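PDB 3DWC: metallocarboxypeptidase from Trypanosoma cruzi, which probably removes single C-terminal amino acids, other than proline, from peptides as a metal-dependent carboxypeptidase of the M32 family. Local coordinates for residues Lys7-Val12 and Ala64-Ala69; Asp55-Pro60 and Arg89-Glu94; Lys78-Asn83 and Lys281-Gln286. All blocks are in the same frame, centred on the assembly; numbering follows the deposited sequence.

Contact 1 of 3, residues Lys7-Val12 and Ala64-Ala69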
loop_
_atom_site.group_PDB
_atom_site.type_symbol
_atom_site.label_atom_id
_atom_site.label_comp_id
_atom_site.label_asym_id
_atom_site.label_seq_id
_atom_site.Cartn_x
_atom_site.Cartn_y
_atom_site.Cartn_z
ATOM N N LYS B 7 -19.417 5.317 -25.182
ATOM C CA LYS B 7 -19.269 6.062 -23.930
ATOM C C LYS B 7 -19.648 5.226 -22.680
ATOM O O LYS B 7 -19.038 5.369 -21.601
ATOM C CB LYS B 7 -20.066 7.368 -23.975
ATOM C CG LYS B 7 -19.404 8.464 -24.833
ATOM C CD LYS B 7 -18.322 9.196 -24.017
ATOM C CE LYS B 7 -17.329 9.928 -24.892
ATOM N NZ LYS B 7 -16.354 10.710 -24.057
ATOM N N GLU B 8 -20.639 4.356 -22.830
ATOM C CA GLU B 8 -20.975 3.437 -21.755
ATOM C C GLU B 8 -19.813 2.483 -21.492
ATOM O O GLU B 8 -19.482 2.237 -20.354
ATOM C CB GLU B 8 -22.250 2.668 -22.077
ATOM C CG GLU B 8 -22.591 1.561 -21.071
ATOM C CD GLU B 8 -23.033 2.093 -19.719
ATOM O OE1 GLU B 8 -22.722 1.425 -18.688
ATOM O OE2 GLU B 8 -23.677 3.176 -19.694
ATOM N N LEU B 9 -19.183 1.967 -22.546
ATOM C CA LEU B 9 -17.957 1.204 -22.388
ATOM C C LEU B 9 -16.863 2.010 -21.696
ATOM O O LEU B 9 -16.141 1.489 -20.860
ATOM C CB LEU B 9 -17.459 0.642 -23.714
ATOM C CG LEU B 9 -18.246 -0.587 -24.210
ATOM C CD1 LEU B 9 -18.210 -0.683 -25.729
ATOM C CD2 LEU B 9 -17.756 -1.885 -23.589
ATOM N N GLU B 10 -16.715 3.271 -22.055
ATOM C CA GLU B 10 -15.672 4.073 -21.457
ATOM C C GLU B 10 -15.840 4.075 -19.954
ATOM O O GLU B 10 -14.881 3.929 -19.221
ATOM C CB GLU B 10 -15.687 5.502 -21.986
ATOM C CG GLU B 10 -14.981 5.670 -23.322
ATOM C CD GLU B 10 -14.576 7.122 -23.603
ATOM O OE1 GLU B 10 -15.195 8.023 -23.019
ATOM O OE2 GLU B 10 -13.640 7.365 -24.402
ATOM N N ARG B 11 -17.076 4.285 -19.523
ATOM C CA ARG B 11 -17.471 4.304 -18.106
ATOM C C ARG B 11 -17.159 2.993 -17.374
ATOM O O ARG B 11 -16.689 2.994 -16.231
ATOM C CB ARG B 11 -18.979 4.603 -18.035
ATOM C CG ARG B 11 -19.510 4.874 -16.629
ATOM C CD ARG B 11 -21.086 4.843 -16.554
ATOM N NE ARG B 11 -21.590 3.460 -16.582
ATOM C CZ ARG B 11 -21.451 2.584 -15.573
ATOM N NH1 ARG B 11 -20.850 2.927 -14.427
ATOM N NH2 ARG B 11 -21.927 1.344 -15.704
ATOM N N VAL B 12 -17.454 1.876 -18.024
ATOM C CA VAL B 12 -17.107 0.574 -17.492
ATOM C C VAL B 12 -15.606 0.463 -17.361
ATOM O O VAL B 12 -15.120 0.007 -16.347
ATOM C CB VAL B 12 -17.610 -0.563 -18.382
ATOM C CG1 VAL B 12 -17.078 -1.903 -17.908
ATOM C CG2 VAL B 12 -19.143 -0.565 -18.406
ATOM N N ALA B 64 -22.337 -7.178 -25.881
ATOM C CA ALA B 64 -23.419 -6.479 -26.573
ATOM C C ALA B 64 -23.059 -5.001 -26.775
ATOM O O ALA B 64 -23.323 -4.424 -27.839
ATOM C CB ALA B 64 -24.721 -6.623 -25.792
ATOM N N LEU B 65 -22.422 -4.393 -25.772
ATOM C CA LEU B 65 -22.017 -2.995 -25.894
ATOM C C LEU B 65 -20.941 -2.836 -26.989
ATOM O O LEU B 65 -21.028 -1.965 -27.845
ATOM C CB LEU B 65 -21.538 -2.430 -24.549
ATOM C CG LEU B 65 -22.589 -1.981 -23.530
ATOM C CD1 LEU B 65 -21.914 -1.589 -22.233
ATOM C CD2 LEU B 65 -23.441 -0.834 -24.052
ATOM N N ILE B 66 -19.945 -3.709 -26.958
ATOM C CA ILE B 66 -18.868 -3.673 -27.922
ATOM C C ILE B 66 -19.419 -3.841 -29.342
ATOM O O ILE B 66 -19.035 -3.115 -30.253
ATOM C CB ILE B 66 -17.777 -4.752 -27.625
ATOM C CG1 ILE B 66 -17.016 -4.450 -26.324
ATOM C CG2 ILE B 66 -16.765 -4.798 -28.729
ATOM C CD1 ILE B 66 -15.993 -5.519 -25.979
ATOM N N GLU B 67 -20.317 -4.798 -29.521
ATOM C CA GLU B 67 -20.967 -5.033 -30.821
ATOM C C GLU B 67 -21.790 -3.842 -31.336
ATOM O O GLU B 67 -21.667 -3.478 -32.500
ATOM C CB GLU B 67 -21.809 -6.310 -30.773
ATOM C CG GLU B 67 -20.932 -7.563 -30.739
ATOM C CD GLU B 67 -21.706 -8.874 -30.657
ATOM O OE1 GLU B 67 -21.045 -9.925 -30.685
ATOM O OE2 GLU B 67 -22.959 -8.869 -30.564
ATOM N N GLU B 68 -22.601 -3.216 -30.491
ATOM C CA GLU B 68 -23.292 -2.004 -30.921
ATOM C C GLU B 68 -22.337 -0.878 -31.289
ATOM O O GLU B 68 -22.560 -0.168 -32.268
ATOM C CB GLU B 68 -24.281 -1.491 -29.883
ATOM C CG GLU B 68 -25.511 -2.364 -29.679
ATOM C CD GLU B 68 -26.337 -2.611 -30.947
ATOM O OE1 GLU B 68 -27.181 -3.531 -30.915
ATOM O OE2 GLU B 68 -26.160 -1.906 -31.969
ATOM N N ALA B 69 -21.280 -0.706 -30.513
ATOM C CA ALA B 69 -20.332 0.374 -30.766
ATOM C C ALA B 69 -19.585 0.163 -32.076
ATOM O O ALA B 69 -19.228 1.133 -32.745
ATOM C CB ALA B 69 -19.340 0.526 -29.605
#

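Contact 2 of 3, residues Asp55-Pro60 and Arg89-Glu94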
loop_
_atom_site.group_PDB
_atom_site.type_symbol
_atom_site.label_atom_id
_atom_site.label_comp_id
_atom_site.label_asym_id
_atom_site.label_seq_id
_atom_site.Cartn_x
_atom_site.Cartn_y
_atom_site.Cartn_z
ATOM N N ASP B 55 -15.888 -10.524 -13.281
ATOM C CA ASP B 55 -17.334 -10.500 -13.472
ATOM C C ASP B 55 -17.797 -9.241 -14.201
ATOM O O ASP B 55 -18.719 -9.293 -15.006
ATOM C CB ASP B 55 -18.059 -10.561 -12.127
ATOM C CG ASP B 55 -17.899 -11.886 -11.429
ATOM O OD1 ASP B 55 -17.420 -12.855 -12.049
ATOM O OD2 ASP B 55 -18.235 -11.961 -10.242
ATOM N N THR B 56 -17.148 -8.116 -13.917
ATOM C CA THR B 56 -17.458 -6.854 -14.560
ATOM C C THR B 56 -17.178 -6.891 -16.064
ATOM O O THR B 56 -18.065 -6.559 -16.854
ATOM C CB THR B 56 -16.673 -5.708 -13.893
ATOM O OG1 THR B 56 -17.018 -5.679 -12.508
ATOM C CG2 THR B 56 -17.021 -4.355 -14.510
ATOM N N ILE B 57 -15.977 -7.323 -16.461
ATOM C CA ILE B 57 -15.605 -7.356 -17.897
ATOM C C ILE B 57 -16.267 -8.496 -18.668
ATOM O O ILE B 57 -16.409 -8.402 -19.886
ATOM C CB ILE B 57 -14.051 -7.391 -18.132
ATOM C CG1 ILE B 57 -13.692 -6.790 -19.531
ATOM C CG2 ILE B 57 -13.511 -8.787 -17.952
ATOM C CD1 ILE B 57 -12.182 -6.707 -19.866
ATOM N N THR B 58 -16.686 -9.559 -17.968
ATOM C CA THR B 58 -17.290 -10.720 -18.609
ATOM C C THR B 58 -18.811 -10.750 -18.536
ATOM O O THR B 58 -19.414 -11.715 -18.971
ATOM C CB THR B 58 -16.770 -12.063 -18.050
ATOM O OG1 THR B 58 -17.139 -12.191 -16.674
ATOM C CG2 THR B 58 -15.261 -12.196 -18.241
ATOM N N ALA B 59 -19.451 -9.708 -18.024
ATOM C CA ALA B 59 -20.912 -9.702 -18.022
ATOM C C ALA B 59 -21.420 -9.706 -19.473
ATOM O O ALA B 59 -20.771 -9.156 -20.372
ATOM C CB ALA B 59 -21.455 -8.503 -17.238
ATOM N N PRO B 60 -22.553 -10.385 -19.724
ATOM C CA PRO B 60 -23.133 -10.361 -21.060
ATOM C C PRO B 60 -23.201 -8.977 -21.704
ATOM O O PRO B 60 -22.865 -8.851 -22.880
ATOM C CB PRO B 60 -24.519 -10.947 -20.832
ATOM C CG PRO B 60 -24.281 -11.947 -19.729
ATOM C CD PRO B 60 -23.330 -11.249 -18.815
ATOM N N ARG B 89 -9.961 -6.083 -27.328
ATOM C CA ARG B 89 -8.800 -6.880 -26.971
ATOM C C ARG B 89 -8.778 -7.273 -25.477
ATOM O O ARG B 89 -8.565 -8.442 -25.166
ATOM C CB ARG B 89 -7.517 -6.131 -27.323
ATOM C CG ARG B 89 -6.292 -6.833 -26.815
ATOM C CD ARG B 89 -4.998 -6.152 -27.231
ATOM N NE ARG B 89 -3.872 -6.750 -26.486
ATOM C CZ ARG B 89 -3.365 -7.976 -26.721
ATOM N NH1 ARG B 89 -3.865 -8.780 -27.670
ATOM N NH2 ARG B 89 -2.369 -8.408 -25.983
ATOM N N ALA B 90 -8.953 -6.296 -24.574
ATOM C CA ALA B 90 -9.016 -6.594 -23.131
ATOM C C ALA B 90 -10.180 -7.536 -22.838
ATOM O O ALA B 90 -10.034 -8.431 -22.047
ATOM C CB ALA B 90 -9.157 -5.323 -22.284
ATOM N N TRP B 91 -11.319 -7.338 -23.499
ATOM C CA TRP B 91 -12.491 -8.189 -23.290
ATOM C C TRP B 91 -12.228 -9.627 -23.776
ATOM O O TRP B 91 -12.539 -10.602 -23.096
ATOM C CB TRP B 91 -13.711 -7.565 -23.987
ATOM C CG TRP B 91 -14.929 -8.409 -23.909
ATOM C CD1 TRP B 91 -15.893 -8.379 -22.944
ATOM C CD2 TRP B 91 -15.322 -9.419 -24.837
ATOM N NE1 TRP B 91 -16.858 -9.324 -23.215
ATOM C CE2 TRP B 91 -16.523 -9.968 -24.378
ATOM C CE3 TRP B 91 -14.768 -9.906 -26.029
ATOM C CZ2 TRP B 91 -17.175 -10.977 -25.059
ATOM C CZ3 TRP B 91 -15.405 -10.908 -26.688
ATOM C CH2 TRP B 91 -16.596 -11.434 -26.209
ATOM N N GLU B 92 -11.635 -9.759 -24.955
ATOM C CA GLU B 92 -11.292 -11.084 -25.479
ATOM C C GLU B 92 -10.283 -11.810 -24.593
ATOM O O GLU B 92 -10.359 -13.006 -24.400
ATOM C CB GLU B 92 -10.776 -10.973 -26.917
ATOM C CG GLU B 92 -11.887 -10.716 -27.919
ATOM C CD GLU B 92 -11.400 -10.515 -29.338
ATOM O OE1 GLU B 92 -12.227 -10.148 -30.200
ATOM O OE2 GLU B 92 -10.197 -10.717 -29.599
ATOM N N LEU B 93 -9.346 -11.071 -24.027
ATOM C CA LEU B 93 -8.329 -11.678 -23.186
ATOM C C LEU B 93 -8.919 -12.319 -21.927
ATOM O O LEU B 93 -8.348 -13.279 -21.415
ATOM C CB LEU B 93 -7.259 -10.654 -22.813
ATOM C CG LEU B 93 -6.200 -10.307 -23.870
ATOM C CD1 LEU B 93 -5.420 -8.998 -23.535
ATOM C CD2 LEU B 93 -5.247 -11.478 -24.057
ATOM N N GLU B 94 -10.019 -11.771 -21.402
ATOM C CA GLU B 94 -10.670 -12.351 -20.208
ATOM C C GLU B 94 -11.802 -13.301 -20.533
ATOM O O GLU B 94 -12.170 -14.152 -19.717
ATOM C CB GLU B 94 -11.220 -11.264 -19.274
ATOM C CG GLU B 94 -10.258 -10.863 -18.132
ATOM C CD GLU B 94 -9.957 -11.988 -17.131
ATOM O OE1 GLU B 94 -8.768 -12.163 -16.823
ATOM O OE2 GLU B 94 -10.868 -12.681 -16.640
HETATM O O HOH W 1 -19.442 -10.323 -22.264
#

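Contact 3 of 3, residues Lys78-Asn83 and Lys281-Gln286. With SO4 (sulfate ion), chain T.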
loop_
_atom_site.group_PDB
_atom_site.type_symbol
_atom_site.label_atom_id
_atom_site.label_comp_id
_atom_site.label_asym_id
_atom_site.label_seq_id
_atom_site.Cartn_x
_atom_site.Cartn_y
_atom_site.Cartn_z
ATOM N N LYS B 78 -10.908 9.432 -33.897
ATOM C CA LYS B 78 -9.895 8.463 -34.320
ATOM C C LYS B 78 -9.382 7.649 -33.136
ATOM O O LYS B 78 -9.276 6.430 -33.206
ATOM C CB LYS B 78 -8.711 9.170 -34.997
ATOM C CG LYS B 78 -7.750 8.230 -35.730
ATOM C CD LYS B 78 -6.390 8.902 -36.041
ATOM C CE LYS B 78 -6.084 8.909 -37.555
ATOM N NZ LYS B 78 -5.057 9.953 -37.945
ATOM N N LEU B 79 -9.054 8.368 -32.077
ATOM C CA LEU B 79 -8.544 7.800 -30.857
ATOM C C LEU B 79 -9.591 6.961 -30.102
ATOM O O LEU B 79 -9.231 6.031 -29.397
ATOM C CB LEU B 79 -8.004 8.924 -29.969
ATOM C CG LEU B 79 -6.656 9.537 -30.386
ATOM C CD1 LEU B 79 -6.231 10.559 -29.350
ATOM C CD2 LEU B 79 -5.564 8.479 -30.516
ATOM N N GLN B 80 -10.871 7.300 -30.250
ATOM C CA GLN B 80 -11.971 6.532 -29.673
ATOM C C GLN B 80 -12.096 5.228 -30.420
ATOM O O GLN B 80 -12.307 4.177 -29.822
ATOM C CB GLN B 80 -13.282 7.306 -29.747
ATOM C CG GLN B 80 -13.298 8.544 -28.909
ATOM C CD GLN B 80 -14.563 9.372 -29.074
ATOM O OE1 GLN B 80 -15.134 9.453 -30.172
ATOM N NE2 GLN B 80 -15.000 10.008 -27.994
ATOM N N ARG B 81 -11.934 5.287 -31.746
ATOM C CA ARG B 81 -11.895 4.067 -32.560
ATOM C C ARG B 81 -10.762 3.143 -32.122
ATOM O O ARG B 81 -10.953 1.943 -32.007
ATOM C CB ARG B 81 -11.788 4.397 -34.060
ATOM C CG ARG B 81 -12.983 5.126 -34.645
ATOM C CD ARG B 81 -13.057 4.996 -36.167
ATOM N NE ARG B 81 -11.922 5.664 -36.774
ATOM C CZ ARG B 81 -11.877 6.949 -37.119
ATOM N NH1 ARG B 81 -12.914 7.750 -36.941
ATOM N NH2 ARG B 81 -10.757 7.438 -37.639
ATOM N N ALA B 82 -9.577 3.689 -31.869
ATOM C CA ALA B 82 -8.458 2.863 -31.359
ATOM C C ALA B 82 -8.790 2.306 -29.968
ATOM O O ALA B 82 -8.458 1.140 -29.622
ATOM C CB ALA B 82 -7.186 3.667 -31.261
ATOM N N ASN B 83 -9.438 3.151 -29.168
ATOM C CA ASN B 83 -9.774 2.749 -27.798
ATOM C C ASN B 83 -10.770 1.603 -27.878
ATOM O O ASN B 83 -10.626 0.620 -27.145
ATOM C CB ASN B 83 -10.285 3.946 -26.996
ATOM C CG ASN B 83 -10.403 3.674 -25.511
ATOM O OD1 ASN B 83 -9.555 3.001 -24.905
ATOM N ND2 ASN B 83 -11.461 4.219 -24.904
ATOM N N LYS B 281 -3.099 11.595 -24.173
ATOM C CA LYS B 281 -3.712 12.482 -23.193
ATOM C C LYS B 281 -5.236 12.495 -23.421
ATOM O O LYS B 281 -5.736 12.466 -24.559
ATOM C CB LYS B 281 -3.078 13.890 -23.276
ATOM C CG LYS B 281 -3.717 14.948 -22.315
ATOM C CD LYS B 281 -4.055 16.278 -23.085
ATOM C CE LYS B 281 -5.518 16.783 -22.809
ATOM N NZ LYS B 281 -6.275 17.217 -24.079
ATOM N N GLY B 282 -5.967 12.503 -22.322
ATOM C CA GLY B 282 -7.420 12.554 -22.351
ATOM C C GLY B 282 -8.025 11.162 -22.358
ATOM O O GLY B 282 -9.242 11.023 -22.358
ATOM N N PHE B 283 -7.179 10.137 -22.371
ATOM C CA PHE B 283 -7.628 8.747 -22.331
ATOM C C PHE B 283 -7.045 7.985 -21.156
ATOM O O PHE B 283 -6.914 6.761 -21.179
ATOM C CB PHE B 283 -7.266 8.082 -23.640
ATOM C CG PHE B 283 -8.167 8.490 -24.790
ATOM C CD1 PHE B 283 -7.891 9.619 -25.564
ATOM C CD2 PHE B 283 -9.290 7.724 -25.097
ATOM C CE1 PHE B 283 -8.699 9.963 -26.618
ATOM C CE2 PHE B 283 -10.111 8.051 -26.150
ATOM C CZ PHE B 283 -9.829 9.188 -26.915
ATOM N N GLU B 284 -6.756 8.716 -20.088
ATOM C CA GLU B 284 -5.912 8.184 -18.998
ATOM C C GLU B 284 -6.434 6.907 -18.308
ATOM O O GLU B 284 -5.641 6.018 -17.981
ATOM C CB GLU B 284 -5.639 9.290 -17.964
ATOM C CG GLU B 284 -4.683 10.359 -18.476
ATOM C CD GLU B 284 -5.354 11.478 -19.246
ATOM O OE1 GLU B 284 -4.611 12.286 -19.817
ATOM O OE2 GLU B 284 -6.600 11.568 -19.306
ATOM N N THR B 285 -7.743 6.786 -18.152
ATOM C CA THR B 285 -8.354 5.618 -17.463
ATOM C C THR B 285 -8.818 4.503 -18.440
ATOM O O THR B 285 -9.507 3.561 -18.039
ATOM C CB THR B 285 -9.580 6.075 -16.682
ATOM O OG1 THR B 285 -10.612 6.462 -17.608
ATOM C CG2 THR B 285 -9.228 7.272 -15.769
ATOM N N GLN B 286 -8.387 4.605 -19.701
ATOM C CA GLN B 286 -8.800 3.723 -20.783
ATOM C C GLN B 286 -7.685 2.827 -21.310
ATOM O O GLN B 286 -6.492 3.179 -21.224
ATOM C CB GLN B 286 -9.281 4.591 -21.955
ATOM C CG GLN B 286 -10.484 5.478 -21.615
ATOM C CD GLN B 286 -11.711 4.677 -21.282
ATOM O OE1 GLN B 286 -12.139 3.831 -22.074
ATOM N NE2 GLN B 286 -12.311 4.948 -20.102
HETATM S S SO4 T . -8.976 4.190 -38.178
HETATM O O1 SO4 T . -9.532 3.895 -36.863
HETATM O O2 SO4 T . -10.025 4.514 -39.145
HETATM O O3 SO4 T . -8.053 5.324 -38.076
HETATM O O4 SO4 T . -8.307 2.988 -38.668
#

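Contact 1 of 3, residues Lys7-Val12 and Ala64-Ala69
In the largely helical M32 carboxypeptidase fold, helix 3-32 and helix 60-71 cross obliquely here, running broadly antiparallel, with the short segment axes 9.8 Å apart at closest approach and 142° between their directions. Leu9 carries the junction. Its CG lies 3.8 Å from CB of Leu65, and the two leucine side chains run antiparallel alongside each other: Leu9 reaches the other helix's backbone, while the Leu65 methyls lie along the side chain of Glu8. Beyond the branch point, Leu9 CD1 rests on the backbone where Leu65 joins Ile66 and also reaches CB of Ala69, while Leu9 CD2 meets Ile66 CG1 at 3.8 Å, the two side chains nearly perpendicular. Met87 of helix 78-95 adds a third helix to the packing around Leu9. At the outer border the methylene CG of Glu8 lies 3.4 Å from Leu65 CD1. What positions that side chain is a turn of helix away: with CG anti to the backbone N (chi1 173°) and a bend at chi2, the carboxylate of Glu8 folds back to Arg11. Arg11 grips it side-on, with NE and NH2 both donating to the single oxygen OE1 of Glu8, NH2 along its syn lone pair at 3.1 Å.

Contact 2 of 3, residues Asp55-Pro60 and Arg89-Glu94
The indole NE1 of Trp91 is held by one bond: a water accepts its N-H at 2.9 Å between NE1 and the water oxygen, lying at the edge of the ring and in its plane. The same water donates to Ala59 O at 2.6 Å. Among the N-terminal helices of the M32 fold, the C-terminal end of helix 39-57 and the turn after it thus pack against helix 78-95. Ile57 O also sits at that ring edge, 3.1 Å from Trp91 CD1, but its approach to NE1 is too poorly angled for a bond. Alongside, Ile57 fits against helix 78-95 with two branches. Its extended arm, CG1 anti to the backbone N (chi1 -154°), carries CD1 to 3.5 Å from Ala90 O, while CG2 lies 3.6 Å from CB of Glu94, whose side chain runs nearly perpendicular to it. Bent at chi2, Glu94 takes its carboxylate to His54, whose ND1 is bonded to OE2; Thr58, with CG2 beside Glu94 O, sends its hydroxyl to the carbonyl of His54. Leu16 of helix 3-32 packs on Ile57. The polar link between the segments is indirect: one water satisfies the indole N-H of a buried tryptophan and the Ala59 carbonyl at once, while the rest of the join is mainly apolar.

Contact 3 of 3, residues Lys78-Asn83 and Lys281-Gln286
Phe283 lays the far end of its ring against the first turn of helix 78-95, where CZ and CE1 each come to 3.6 Å from Leu79 CB. CD1 of the same leucine adds a touch at CE1, and the two side chains cross obliquely. The ring is put there by CG lying anti to the carbonyl carbon (chi1 -75°). Gln80 passes it with CG near CZ, its amide plane perpendicular to the ring, and turns OE1 back to the backbone N of Glu77. On the other flank Asn83 ND2 stands at the ring edge, near its plane. That nitrogen makes the polar bond across the contact, donating to Gln286 OE1 at 2.9 Å, nearly straight at 171°, within the amide plane of Asn83 and onto a lone pair of the acceptor. A second bond joins Asn83 ND2 to Tyr6 OH, and Asn83 OD1 accepts from Val288 N, so both ends of this buried amide are engaged. Away from the interface, Arg81 NE donates to sulfate O1 at 3.0 Å, an ion probably from the crystallisation liquor. The type I turn from Phe283 to Gln286 brings the ring and the glutamine to the same helix. Through that ring and the Asn83-Gln286 bond, the loop between helix 259-276 and helix 294-309 is fastened to helix 78-95, with helix 3-32 alongside: its Tyr6 packs on Phe283, while Gln286 NE2 bonds Glu10 O.

In the fold
The three contacts lie on the same side of the chain's centre. Contacts 2 and 3, their centres about 18 Å apart, illustrate how one helix, 78-95, can serve several neighbours; contact 1, its centre about 12 Å from that of contact 2 and about 13 Å from that of contact 3, joins helix 3-32 to helix 60-71. Along the chain contacts 1 and 2 interleave, as do contacts 2 and 3, whereas contact 1 closes before contact 3 opens. Ile66 CD1 packs on Trp91 CB, linking the first two directly. Contact 3 brings in a loop some 200 residues on, between the helices that carry the cobalt ligands His267, His271 and Glu298, so the N-terminal helices are tied to the metal-bearing part of the fold.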